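Local coordinates for protein cocosin 1 acidic chain (Cocos nucifera, PDB 5WPW) that serves as a seed storage protein of coconut, an 11S globulin that assembles into hexamers and acts as a nutrient reservoir, at residues L51-M56 / E211-E216; V63-G68 / Y108-G113; R69-L74 / Y127-N132; T82-Q87 / R101-K106. The protein carries 2 engineered substitutions. All coordinates share one frame; numbering follows the deposited sequence.

How the contacts relate
All four contacts lie in the N-terminal part of the subunit, built round its first cupin domain. Contacts 2 and 3 are the most intimate pair, their centres 8 Å apart, because strand 70-74 runs beside strand 107-110: F110 N lies 2.9 Å from G70 O. Contact 3 reaches contact 1, centres 11 Å apart, through Y127, which packs on L51 and A215. Contact 4 is a separate two-stranded hairpin, with its centre about 25 Å from that of contact 2, although K106 leads almost directly into Y108. Contacts 1 and 4, with centres about 21 Å apart, both meet the second subunit of the hexamer.

Contact 1: L51-M56 / E211-E216; sequences LLLPSM and EIVRAE
L51 and V213 are joined by two backbone bonds, L51 N to V213 O at 2.8 Å and V213 N back to L51 O, the mark of a hydrogen-bonded antiparallel pair. L53 N adds a third bond, donating to E211 O at 3.0 Å. Between these bonds L52 and I212 face each other as a non-hydrogen-bonded pair. Packing is closest around these six residues. L53 crosses V213 at about a right angle and sets both its methyls on the valine fork, CD2 3.8 Å from V213 CG2 and CD1 beside V213 CG1. Next to I212, L52 has CG anti to its backbone N (chi1 -178°), which lays the side chain alongside that of E211. Its CD1 thereby touches I212 CG1 at 3.8 Å and comes 3.4 Å from E211 OE1. The buried carboxylate is nevertheless provided for: E211 OE2 forms a salt bridge with R44 and a hydrogen bond with T24, and a water lies between OE1 and L53 O. Beyond this knot the contact opens out: the N-to-C directions of the two short strands stand 123° apart, well short of antiparallel, and the chains separate past L53 and E211. P54 and M56 leave 211-216 behind, while R214 points away and is partly exposed, and E216 reaches solvent. Strand 50-57 continues into backbone bonds of S55 with Y124 and M56 with F156. The short strand 212-214 is thus attached to its early part, with I212 resting on strands 22-26 and 40-46 and S392 of the second subunit packing against L53 and P54.

Contact 2: V63-G68 / Y108-G113; sequences VYIVQG and YQFQEG
I65 and G113 are tied by one backbone bond, G113 N to I65 O at 2.9 Å with the donor in the carbonyl plane, while the touching parts run 112° apart. The apolar centre is I65 on F110. With CG1 beside its backbone N (chi1 -52°), I65 sends that branch obliquely onto the F110 ring, CG1 3.5 Å from F110 CD1. I65 CD1 then lies near both CD1 and CE1 of F110, and the two side chains cross at about a right angle. I65 CB also leans on Q111 O at 3.5 Å, so the residue fits into the bend that follows F110. On another flank the Y64 ring passes G113 obliquely, CE1 being 3.6 Å from G113 O and OH close to G113 CA. E112 reaches across with an extended chain, its CG 3.3 Å from V66 O, and its side chain is exposed. V66 and Q67 both face V135 in a classic beta bulge, and Q67 NE2 is held by P133 O. I65 further packs on D114 and L116 of strand 114-118, while F110 meets V72. The chemistry is therefore divided: an apolar interior of isoleucine and phenylalanine, a single backbone bond holding G113 to I65, and an exposed polar side at E112 that touches backbone through its methylene without pairing its charge across the contact.

Contact 3: R69-L74 / Y127-N132; sequences RGIVGL and YNNGEN
I71 and Y127 form a hydrogen-bonded antiparallel pair, I71 N donating to Y127 O at 2.8 Å and Y127 N to I71 O at 2.7 Å. Beside them G70 passes very close to the other chain, its CA 3.2 Å from Y127 O, so the two backbones meet with no side chain between them. R69 bends at chi3 and offers one guanidinium face to the end of the N129 side chain, the planes 41° apart, while the aliphatic branch of I71 packs on the same asparagine. The next shell is organised by N128. Its CG stands anti to the backbone N (chi1 -179°), which turns the amide back along its own loop. There OD1 accepts from G130 N at 3.1 Å, and ND2 donates to N132 O at 3.0 Å, with that oxygen close to the amide plane. N128 ND2 is also bonded to I46 O, so the amide is anchored from strand 40-46 as well. A water accepts from R69 N at 2.8 Å and lies as close to N128 OD1, linking the start of strand 70-74 to the turn. Farther out, Y127 OH is held by L219 N and N128 pairs through its backbone with R49 and G50. The bond from G130 N to N128 OD1 defines an Asx turn, which follows strand 124-127 and leads the chain toward strand 134-140 within the cupin beta-barrel.

Contact 4: T82-Q87 / R101-K106; sequences TFQSFQ and RDEHQK
F83 meets K106 with its ring face and H104 with its CB. K106 CA stands over the centre of the F83 ring, 3.7 Å from its centroid and 9° off the normal, while K106 CB touches CE1 of the same ring. From its other end F83 offers CB to the face of the H104 imidazole, 4.1 Å from the centroid, a second CH-pi contact; the two rings themselves meet only obliquely. The H104 ring is fixed at both nitrogens: ND1 donates to Q105 O at 2.6 Å, and NE2 is bonded to L222 N. With CG between the backbone N and the carbonyl carbon (chi1 54°), the imidazole turns back toward F83. On the reverse face of the sheet, Q84 and E103 lie side by side, amide and carboxylate 18° from coplanar, yet the bond from Q84 NE2 to E103 OE2 (3.0 Å) is weak. S85 OG sits over the face of the R101 guanidinium, 2.9 Å from NH2, too far from the N-H directions to be a hydrogen bond. F83 and H104 exchange two backbone bonds, and R101 N donates to S85 O; D102 N, buried here, has no partner in the model. E103 has stronger partners outside, OE1 with R382 of the second subunit and OE2 with K377 of the third, and Q84 OE1 accepts from V411 N of the third. CH-pi packing and backbone bonds thus hold the hairpin together, while its polar ends, above all E103 and Q84, are spent on neighbouring subunits of the hexamer.

Contact 1: L51-M56 / E211-E216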
# COMPACT_ATOMS: atom_id res chain seq x y z
N LEU A 51 7.75 -30.55 26.64
CA LEU A 51 6.75 -29.66 26.07
C LEU A 51 6.91 -28.28 26.71
O LEU A 51 6.84 -28.15 27.93
CB LEU A 51 5.34 -30.21 26.31
CG LEU A 51 4.13 -29.29 26.10
CD1 LEU A 51 3.91 -29.07 24.59
CD2 LEU A 51 2.91 -29.89 26.75
N LEU A 52 7.15 -27.26 25.88
CA LEU A 52 7.04 -25.87 26.33
C LEU A 52 5.56 -25.49 26.38
O LEU A 52 4.89 -25.47 25.34
CB LEU A 52 7.79 -24.94 25.39
CG LEU A 52 7.83 -23.45 25.72
CD1 LEU A 52 8.55 -23.19 27.03
CD2 LEU A 52 8.52 -22.73 24.58
N LEU A 53 5.08 -25.15 27.58
CA LEU A 53 3.66 -24.90 27.79
C LEU A 53 3.19 -23.67 27.02
O LEU A 53 3.96 -22.73 26.80
CB LEU A 53 3.37 -24.69 29.28
CG LEU A 53 3.84 -25.88 30.12
CD1 LEU A 53 3.63 -25.58 31.57
CD2 LEU A 53 3.12 -27.12 29.63
N PRO A 54 1.91 -23.63 26.63
CA PRO A 54 1.41 -22.49 25.85
C PRO A 54 1.51 -21.18 26.62
O PRO A 54 1.23 -21.11 27.82
CB PRO A 54 -0.04 -22.87 25.56
CG PRO A 54 -0.39 -23.92 26.60
CD PRO A 54 0.88 -24.67 26.82
N SER A 55 1.96 -20.14 25.90
CA SER A 55 2.13 -18.82 26.48
C SER A 55 2.14 -17.81 25.35
O SER A 55 2.32 -18.17 24.18
CB SER A 55 3.41 -18.72 27.33
OG SER A 55 4.60 -18.64 26.53
N MET A 56 1.94 -16.55 25.70
CA MET A 56 1.99 -15.48 24.72
C MET A 56 2.77 -14.32 25.30
O MET A 56 2.84 -14.15 26.53
CB MET A 56 0.61 -15.07 24.22
CG MET A 56 -0.36 -14.62 25.26
SD MET A 56 -0.27 -12.82 25.47
CE MET A 56 -1.72 -12.58 26.51
N GLU A 211 7.98 -24.27 33.05
CA GLU A 211 7.36 -24.06 31.74
C GLU A 211 7.81 -25.06 30.68
O GLU A 211 7.30 -25.03 29.56
CB GLU A 211 7.62 -22.63 31.25
CG GLU A 211 9.07 -22.32 31.04
CD GLU A 211 9.27 -21.13 30.12
OE1 GLU A 211 8.33 -20.76 29.38
OE2 GLU A 211 10.40 -20.58 30.12
N ILE A 212 8.74 -25.96 30.99
CA ILE A 212 9.08 -27.07 30.12
C ILE A 212 8.86 -28.34 30.93
O ILE A 212 9.58 -28.59 31.90
CB ILE A 212 10.52 -26.99 29.60
CG1 ILE A 212 10.79 -25.61 28.99
CG2 ILE A 212 10.76 -28.11 28.62
CD1 ILE A 212 12.29 -25.32 28.79
N VAL A 213 7.86 -29.13 30.54
CA VAL A 213 7.40 -30.28 31.32
C VAL A 213 7.58 -31.56 30.52
O VAL A 213 7.63 -31.54 29.28
CB VAL A 213 5.93 -30.10 31.76
CG1 VAL A 213 5.74 -28.73 32.36
CG2 VAL A 213 4.94 -30.36 30.59
N ARG A 214 7.69 -32.70 31.22
CA ARG A 214 7.92 -33.98 30.57
C ARG A 214 6.59 -34.62 30.19
O ARG A 214 5.68 -34.71 31.02
CB ARG A 214 8.73 -34.91 31.49
CG ARG A 214 9.30 -36.16 30.81
CD ARG A 214 10.65 -35.93 30.08
NE ARG A 214 11.72 -35.40 30.94
CZ ARG A 214 13.01 -35.34 30.61
NH1 ARG A 214 13.43 -35.79 29.43
NH2 ARG A 214 13.89 -34.83 31.47
N ALA A 215 6.47 -35.03 28.93
CA ALA A 215 5.37 -35.88 28.50
C ALA A 215 5.90 -37.31 28.51
O ALA A 215 6.59 -37.73 27.58
CB ALA A 215 4.85 -35.48 27.12
N GLU A 216 5.57 -38.07 29.55
CA GLU A 216 6.20 -39.39 29.71
C GLU A 216 5.64 -40.42 28.73
O GLU A 216 6.34 -41.37 28.37
CB GLU A 216 6.06 -39.89 31.15
CG GLU A 216 7.11 -40.95 31.52
CD GLU A 216 7.31 -41.09 33.02
OE1 GLU A 216 6.59 -41.90 33.65
OE2 GLU A 216 8.20 -40.40 33.57
O HOH W 1 6.13 -21.09 28.17

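Contact 2: V63-G68 / Y108-G113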
# COMPACT_ATOMS: atom_id res chain seq x y z
N VAL A 63 12.58 -16.93 16.60
CA VAL A 63 13.25 -18.05 17.25
C VAL A 63 14.16 -18.71 16.23
O VAL A 63 13.73 -19.01 15.11
CB VAL A 63 12.23 -19.07 17.79
CG1 VAL A 63 12.96 -20.17 18.56
CG2 VAL A 63 11.18 -18.36 18.66
N TYR A 64 15.42 -18.93 16.59
CA TYR A 64 16.31 -19.71 15.74
C TYR A 64 16.57 -21.07 16.40
O TYR A 64 17.01 -21.11 17.55
CB TYR A 64 17.65 -19.01 15.49
CG TYR A 64 18.59 -19.81 14.60
CD1 TYR A 64 18.33 -19.97 13.24
CD2 TYR A 64 19.74 -20.39 15.12
CE1 TYR A 64 19.19 -20.71 12.42
CE2 TYR A 64 20.60 -21.13 14.32
CZ TYR A 64 20.32 -21.29 12.98
OH TYR A 64 21.18 -22.01 12.20
N ILE A 65 16.32 -22.15 15.66
CA ILE A 65 16.56 -23.51 16.14
C ILE A 65 18.04 -23.82 15.90
O ILE A 65 18.45 -24.13 14.78
CB ILE A 65 15.66 -24.54 15.47
CG1 ILE A 65 14.18 -24.15 15.55
CG2 ILE A 65 15.85 -25.97 16.11
CD1 ILE A 65 13.73 -23.94 16.91
N VAL A 66 18.86 -23.69 16.96
CA VAL A 66 20.27 -24.04 16.91
C VAL A 66 20.45 -25.55 16.75
O VAL A 66 21.37 -26.02 16.06
CB VAL A 66 20.98 -23.53 18.18
CG1 VAL A 66 22.45 -23.98 18.21
CG2 VAL A 66 20.91 -22.00 18.28
N GLN A 67 19.59 -26.34 17.39
CA GLN A 67 19.78 -27.78 17.44
C GLN A 67 18.44 -28.45 17.66
O GLN A 67 17.58 -27.89 18.34
CB GLN A 67 20.75 -28.11 18.58
CG GLN A 67 21.17 -29.57 18.70
CD GLN A 67 21.90 -29.82 20.01
OE1 GLN A 67 23.11 -29.60 20.11
NE2 GLN A 67 21.17 -30.24 21.03
N GLY A 68 18.25 -29.63 17.07
CA GLY A 68 17.11 -30.48 17.40
C GLY A 68 16.01 -30.40 16.36
O GLY A 68 16.08 -29.68 15.37
N TYR A 108 3.37 -27.21 13.18
CA TYR A 108 4.52 -26.89 12.36
C TYR A 108 5.71 -27.72 12.83
O TYR A 108 6.12 -27.63 13.99
CB TYR A 108 4.83 -25.40 12.47
CG TYR A 108 3.64 -24.52 12.17
CD1 TYR A 108 3.41 -24.07 10.87
CD2 TYR A 108 2.77 -24.10 13.17
CE1 TYR A 108 2.34 -23.25 10.58
CE2 TYR A 108 1.68 -23.28 12.88
CZ TYR A 108 1.48 -22.86 11.57
OH TYR A 108 0.41 -22.05 11.25
N GLN A 109 6.28 -28.50 11.93
CA GLN A 109 7.40 -29.36 12.27
C GLN A 109 8.69 -28.65 11.90
O GLN A 109 8.88 -28.27 10.75
CB GLN A 109 7.27 -30.71 11.58
CG GLN A 109 6.03 -31.41 12.05
CD GLN A 109 6.11 -32.90 11.86
OE1 GLN A 109 6.97 -33.56 12.43
NE2 GLN A 109 5.21 -33.43 11.04
N PHE A 110 9.55 -28.45 12.88
CA PHE A 110 10.74 -27.64 12.71
C PHE A 110 11.99 -28.50 12.83
O PHE A 110 11.95 -29.67 13.24
CB PHE A 110 10.76 -26.50 13.73
CG PHE A 110 10.97 -26.95 15.15
CD1 PHE A 110 12.24 -27.07 15.67
CD2 PHE A 110 9.88 -27.19 15.97
CE1 PHE A 110 12.44 -27.46 16.99
CE2 PHE A 110 10.08 -27.57 17.29
CZ PHE A 110 11.35 -27.71 17.79
N GLN A 111 13.12 -27.91 12.48
CA GLN A 111 14.38 -28.66 12.49
C GLN A 111 15.52 -27.67 12.62
O GLN A 111 15.31 -26.46 12.59
CB GLN A 111 14.51 -29.52 11.23
CG GLN A 111 14.89 -28.75 9.97
CD GLN A 111 15.48 -29.65 8.87
OE1 GLN A 111 16.69 -29.87 8.81
NE2 GLN A 111 14.61 -30.16 8.00
N GLU A 112 16.74 -28.20 12.76
CA GLU A 112 17.91 -27.34 12.89
C GLU A 112 17.95 -26.36 11.73
O GLU A 112 17.64 -26.71 10.59
CB GLU A 112 19.19 -28.18 12.92
CG GLU A 112 20.46 -27.37 13.21
CD GLU A 112 21.73 -28.15 12.93
OE1 GLU A 112 22.80 -27.52 12.74
OE2 GLU A 112 21.66 -29.39 12.89
N GLY A 113 18.30 -25.12 12.05
CA GLY A 113 18.38 -24.07 11.06
C GLY A 113 17.08 -23.33 10.79
O GLY A 113 17.09 -22.36 10.03

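Contact 3: R69-L74 / Y127-N132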
# COMPACT_ATOMS: atom_id res chain seq x y z
N ARG A 69 14.96 -31.18 16.62
CA ARG A 69 13.76 -31.13 15.81
C ARG A 69 12.55 -31.33 16.70
O ARG A 69 12.66 -31.82 17.83
CB ARG A 69 13.79 -32.17 14.69
CG ARG A 69 13.81 -33.61 15.16
CD ARG A 69 13.66 -34.55 13.98
NE ARG A 69 12.26 -34.89 13.71
CZ ARG A 69 11.69 -36.02 14.11
NH1 ARG A 69 12.38 -36.92 14.80
NH2 ARG A 69 10.41 -36.26 13.82
N GLY A 70 11.40 -30.93 16.19
CA GLY A 70 10.18 -31.05 16.96
C GLY A 70 8.97 -30.46 16.27
O GLY A 70 8.92 -30.31 15.05
N ILE A 71 7.98 -30.14 17.09
CA ILE A 71 6.66 -29.72 16.64
C ILE A 71 6.38 -28.39 17.30
O ILE A 71 6.61 -28.23 18.51
CB ILE A 71 5.57 -30.75 17.03
CG1 ILE A 71 5.73 -32.05 16.25
CG2 ILE A 71 4.18 -30.17 16.79
CD1 ILE A 71 4.49 -32.90 16.30
N VAL A 72 5.86 -27.44 16.53
CA VAL A 72 5.47 -26.14 17.07
C VAL A 72 4.00 -25.89 16.77
O VAL A 72 3.50 -26.24 15.69
CB VAL A 72 6.34 -25.01 16.51
CG1 VAL A 72 5.59 -23.72 16.54
CG2 VAL A 72 7.60 -24.86 17.33
N GLY A 73 3.30 -25.31 17.73
CA GLY A 73 1.94 -24.85 17.53
C GLY A 73 1.79 -23.37 17.78
O GLY A 73 2.24 -22.83 18.81
N LEU A 74 1.18 -22.69 16.82
CA LEU A 74 0.85 -21.28 16.91
C LEU A 74 -0.64 -21.15 16.70
O LEU A 74 -1.17 -21.54 15.65
CB LEU A 74 1.61 -20.49 15.86
CG LEU A 74 1.29 -19.00 15.80
CD1 LEU A 74 1.85 -18.39 17.03
CD2 LEU A 74 1.93 -18.40 14.56
N TYR A 127 7.13 -28.69 21.17
CA TYR A 127 7.36 -30.04 21.69
C TYR A 127 8.54 -30.70 20.97
O TYR A 127 8.61 -30.71 19.73
CB TYR A 127 6.11 -30.90 21.54
CG TYR A 127 6.29 -32.38 21.90
CD1 TYR A 127 6.44 -32.79 23.23
CD2 TYR A 127 6.31 -33.36 20.91
CE1 TYR A 127 6.60 -34.16 23.57
CE2 TYR A 127 6.49 -34.74 21.23
CZ TYR A 127 6.62 -35.12 22.56
OH TYR A 127 6.78 -36.48 22.88
N ASN A 128 9.45 -31.28 21.75
CA ASN A 128 10.63 -31.97 21.23
C ASN A 128 10.31 -33.45 21.05
O ASN A 128 10.24 -34.19 22.03
CB ASN A 128 11.81 -31.78 22.18
CG ASN A 128 13.09 -32.47 21.70
OD1 ASN A 128 13.13 -33.07 20.62
ND2 ASN A 128 14.13 -32.35 22.49
N ASN A 129 10.12 -33.88 19.81
CA ASN A 129 9.81 -35.28 19.53
C ASN A 129 10.99 -36.05 18.96
O ASN A 129 10.80 -37.17 18.46
CB ASN A 129 8.63 -35.37 18.57
CG ASN A 129 8.93 -34.77 17.23
OD1 ASN A 129 10.00 -34.21 16.99
ND2 ASN A 129 7.98 -34.87 16.33
N GLY A 130 12.18 -35.48 18.99
CA GLY A 130 13.39 -36.19 18.63
C GLY A 130 14.04 -36.76 19.87
O GLY A 130 13.47 -36.74 20.96
N GLU A 131 15.25 -37.27 19.70
CA GLU A 131 15.97 -37.82 20.84
C GLU A 131 17.14 -36.97 21.29
O GLU A 131 17.75 -37.28 22.33
CB GLU A 131 16.45 -39.25 20.55
CG GLU A 131 16.43 -40.14 21.78
CD GLU A 131 15.03 -40.59 22.19
OE1 GLU A 131 14.66 -40.41 23.37
OE2 GLU A 131 14.30 -41.14 21.33
N ASN A 132 17.46 -35.92 20.56
CA ASN A 132 18.45 -34.97 21.02
C ASN A 132 17.75 -33.72 21.57
O ASN A 132 16.61 -33.43 21.19
CB ASN A 132 19.39 -34.60 19.88
CG ASN A 132 18.71 -33.77 18.79
OD1 ASN A 132 18.99 -32.59 18.64
ND2 ASN A 132 17.81 -34.40 18.03
O HOH W 2 15.08 -33.08 18.68

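Contact 4: T82-Q87 / R101-K106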
# COMPACT_ATOMS: atom_id res chain seq x y z
N THR A 82 -8.11 -26.91 11.35
CA THR A 82 -8.10 -27.62 10.08
C THR A 82 -7.42 -28.98 10.18
O THR A 82 -7.37 -29.69 9.17
CB THR A 82 -7.41 -26.79 9.00
OG1 THR A 82 -6.05 -26.61 9.38
CG2 THR A 82 -8.10 -25.41 8.83
N PHE A 83 -6.88 -29.34 11.34
CA PHE A 83 -6.35 -30.68 11.58
C PHE A 83 -7.37 -31.43 12.44
O PHE A 83 -7.63 -31.03 13.58
CB PHE A 83 -5.00 -30.65 12.31
CG PHE A 83 -3.81 -30.41 11.42
CD1 PHE A 83 -3.91 -29.64 10.27
CD2 PHE A 83 -2.58 -30.94 11.77
CE1 PHE A 83 -2.81 -29.42 9.47
CE2 PHE A 83 -1.46 -30.72 10.98
CZ PHE A 83 -1.58 -29.96 9.82
N GLN A 84 -7.95 -32.51 11.90
CA GLN A 84 -9.05 -33.16 12.60
C GLN A 84 -9.15 -34.61 12.17
O GLN A 84 -8.80 -34.97 11.04
CB GLN A 84 -10.39 -32.43 12.37
CG GLN A 84 -10.58 -31.78 10.99
CD GLN A 84 -11.95 -31.10 10.80
OE1 GLN A 84 -12.62 -31.30 9.78
NE2 GLN A 84 -12.37 -30.28 11.77
N SER A 85 -9.64 -35.45 13.08
CA SER A 85 -9.91 -36.85 12.79
C SER A 85 -11.17 -37.27 13.52
O SER A 85 -11.38 -36.89 14.68
CB SER A 85 -8.74 -37.76 13.19
OG SER A 85 -8.68 -37.93 14.58
N PHE A 86 -12.02 -38.03 12.83
CA PHE A 86 -13.31 -38.48 13.35
C PHE A 86 -13.32 -40.00 13.43
O PHE A 86 -12.70 -40.68 12.62
CB PHE A 86 -14.47 -38.02 12.45
CG PHE A 86 -14.56 -36.52 12.26
CD1 PHE A 86 -13.86 -35.90 11.23
CD2 PHE A 86 -15.36 -35.75 13.09
CE1 PHE A 86 -13.95 -34.52 11.05
CE2 PHE A 86 -15.46 -34.38 12.91
CZ PHE A 86 -14.75 -33.76 11.89
N GLN A 87 -14.03 -40.51 14.45
CA GLN A 87 -14.39 -41.93 14.58
C GLN A 87 -15.12 -42.17 15.90
O GLN A 87 -14.49 -42.28 16.96
CB GLN A 87 -13.17 -42.86 14.50
CG GLN A 87 -13.46 -44.33 14.84
CD GLN A 87 -14.25 -45.07 13.76
OE1 GLN A 87 -15.02 -44.47 13.00
NE2 GLN A 87 -14.07 -46.38 13.69
N ARG A 101 -12.36 -37.45 17.67
CA ARG A 101 -11.23 -37.82 18.52
C ARG A 101 -10.38 -36.61 18.92
O ARG A 101 -10.09 -36.40 20.10
CB ARG A 101 -10.35 -38.86 17.82
CG ARG A 101 -9.08 -39.14 18.58
CD ARG A 101 -8.27 -40.28 18.01
NE ARG A 101 -7.58 -39.94 16.77
CZ ARG A 101 -6.62 -39.02 16.64
NH1 ARG A 101 -6.22 -38.29 17.69
NH2 ARG A 101 -6.06 -38.82 15.45
N ASP A 102 -9.98 -35.81 17.94
CA ASP A 102 -9.13 -34.65 18.19
C ASP A 102 -9.38 -33.66 17.06
O ASP A 102 -9.68 -34.05 15.93
CB ASP A 102 -7.64 -35.07 18.28
CG ASP A 102 -6.75 -34.08 19.08
OD1 ASP A 102 -7.23 -33.02 19.54
OD2 ASP A 102 -5.52 -34.35 19.23
N GLU A 103 -9.33 -32.37 17.38
CA GLU A 103 -9.25 -31.36 16.33
C GLU A 103 -8.49 -30.18 16.91
O GLU A 103 -8.66 -29.82 18.08
CB GLU A 103 -10.63 -30.94 15.80
CG GLU A 103 -11.30 -29.87 16.62
CD GLU A 103 -12.46 -29.21 15.90
OE1 GLU A 103 -13.25 -28.53 16.59
OE2 GLU A 103 -12.59 -29.38 14.67
N HIS A 104 -7.62 -29.61 16.10
CA HIS A 104 -6.82 -28.49 16.56
C HIS A 104 -6.30 -27.76 15.33
O HIS A 104 -6.55 -28.16 14.19
CB HIS A 104 -5.68 -28.96 17.47
CG HIS A 104 -4.82 -30.03 16.86
ND1 HIS A 104 -3.76 -29.75 16.02
CD2 HIS A 104 -4.85 -31.38 16.98
CE1 HIS A 104 -3.20 -30.87 15.64
NE2 HIS A 104 -3.83 -31.88 16.21
N GLN A 105 -5.59 -26.66 15.58
CA GLN A 105 -5.01 -25.95 14.46
C GLN A 105 -3.76 -26.68 13.97
O GLN A 105 -3.25 -27.61 14.61
CB GLN A 105 -4.69 -24.50 14.83
CG GLN A 105 -5.94 -23.65 14.89
CD GLN A 105 -5.61 -22.18 14.99
OE1 GLN A 105 -4.54 -21.74 14.56
NE2 GLN A 105 -6.54 -21.40 15.54
N LYS A 106 -3.29 -26.22 12.81
CA LYS A 106 -2.19 -26.88 12.11
C LYS A 106 -0.91 -26.79 12.93
O LYS A 106 -0.65 -25.80 13.61
CB LYS A 106 -2.01 -26.24 10.74
CG LYS A 106 -1.92 -24.72 10.80
CD LYS A 106 -1.93 -24.07 9.40
CE LYS A 106 -3.35 -23.89 8.87
NZ LYS A 106 -3.37 -23.04 7.63
O HOH W 3 -5.84 -25.00 11.44